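Local coordinates for chemotaxis protein CheX (Desulfovibrio desulfuricans subsp. desulfuricans str. G20, PDB 3HM4), which probably dephosphorylates the response regulator CheY, ending its signal in bacterial chemotaxis, at the interface of chains A and B. Coordinates in Å, arbitrary orientation; residue numbers count along the deposited sequence, not the author numbering. Chains: chain A/B, Chemotaxis protein CheX.

The interface of chains A and B. Residues chain A 49, 129-131; chain B 119-122.
The main-chain carbonyl oxygen of B:Val121 is gripped from chain A in two ways: A:Ser130 N donates a hydrogen bond to B:Val121 O at 2.9 Å, and water 2 lies 2.9 Å from that same O while also meeting the hydroxyl A:Ser130 OG. The hydroxyl points toward this water because OG stands anti to the carbonyl carbon of its own residue (chi1 -60°), beside the backbone N. In return B:Val121 N donates to A:Ser130 O, the straighter of the two backbone bonds (163° at H). This reciprocal pair joins strand 127-131 of chain A to strand 120-123 of chain B, antiparallel. At the far end of the pairing water 1 sits in the plane of the imidazole at its edge, 2.8 Å from A:His131 ND1, and links the ring to the carbonyl B:Pro119 O. On one face of the joined strands the side chain of B:Ser120 meets A:Ile129, A:His131 and A:Val49. With CG1 opposite the backbone N (chi1 -180°), the branch of A:Ile129 extends toward B:Ser120 CB, 3.9 Å from CG1. B:Ser120 OG lies over the imidazole face near A:His131 ND1, at 3.5 Å, too far off the ring plane to share its in-plane hydrogen bonding, and on another side meets the methyl A:Val49 CG2. Repeated with the chains exchanged, this short antiparallel bridge contributes to the two-fold CheX pair of the deposited assembly; the crystal alone does not establish that this dimer forms in the cell.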
# COMPACT_ATOMS: atom_id res chain seq x y z
N VAL A 49 0.33 2.07 4.34
CA VAL A 49 0.41 0.64 4.18
C VAL A 49 1.84 0.23 3.93
O VAL A 49 2.56 0.95 3.23
CB VAL A 49 -0.56 0.13 3.08
CG1 VAL A 49 -0.26 0.72 1.71
CG2 VAL A 49 -0.60 -1.40 3.03
N ILE A 129 -9.11 1.51 1.31
CA ILE A 129 -7.98 0.61 1.13
C ILE A 129 -8.47 -0.80 1.43
O ILE A 129 -9.17 -1.03 2.42
CB ILE A 129 -6.76 1.03 1.96
CG1 ILE A 129 -5.57 0.07 1.75
CG2 ILE A 129 -7.07 1.13 3.42
CD1 ILE A 129 -4.18 0.69 2.12
N SER A 130 -8.07 -1.72 0.56
CA SER A 130 -8.47 -3.12 0.63
C SER A 130 -7.24 -4.01 0.49
O SER A 130 -6.50 -3.90 -0.47
CB SER A 130 -9.41 -3.47 -0.53
OG SER A 130 -10.62 -2.68 -0.50
N HIS A 131 -7.05 -4.93 1.41
CA HIS A 131 -5.99 -5.93 1.38
C HIS A 131 -6.34 -7.06 0.44
O HIS A 131 -7.45 -7.60 0.51
CB HIS A 131 -5.69 -6.47 2.78
CG HIS A 131 -5.04 -5.46 3.65
ND1 HIS A 131 -3.67 -5.31 3.71
CD2 HIS A 131 -5.56 -4.56 4.53
CE1 HIS A 131 -3.37 -4.33 4.55
NE2 HIS A 131 -4.50 -3.85 5.04
N PRO B 119 -0.65 -7.35 -2.05
CA PRO B 119 -1.04 -6.02 -2.49
C PRO B 119 -2.18 -5.41 -1.69
O PRO B 119 -2.89 -6.12 -0.97
CB PRO B 119 -1.54 -6.25 -3.93
CG PRO B 119 -0.95 -7.62 -4.35
CD PRO B 119 -0.98 -8.38 -3.04
N SER B 120 -2.32 -4.10 -1.84
CA SER B 120 -3.51 -3.37 -1.40
C SER B 120 -4.05 -2.58 -2.56
O SER B 120 -3.28 -2.09 -3.38
CB SER B 120 -3.27 -2.45 -0.20
OG SER B 120 -3.05 -3.20 0.97
N VAL B 121 -5.38 -2.45 -2.66
CA VAL B 121 -6.07 -1.68 -3.70
C VAL B 121 -6.74 -0.47 -3.02
O VAL B 121 -7.40 -0.59 -2.00
CB VAL B 121 -7.07 -2.52 -4.48
CG1 VAL B 121 -7.92 -1.69 -5.42
CG2 VAL B 121 -6.32 -3.69 -5.21
N ILE B 122 -6.53 0.68 -3.63
CA ILE B 122 -7.01 1.97 -3.16
C ILE B 122 -8.03 2.53 -4.12
O ILE B 122 -7.81 2.55 -5.34
CB ILE B 122 -5.86 2.97 -3.01
CG1 ILE B 122 -4.81 2.44 -2.00
CG2 ILE B 122 -6.38 4.30 -2.53
CD1 ILE B 122 -3.72 1.72 -2.50
O HOH W 1 -2.40 -6.85 1.72
O HOH W 2 -10.27 -0.08 -1.74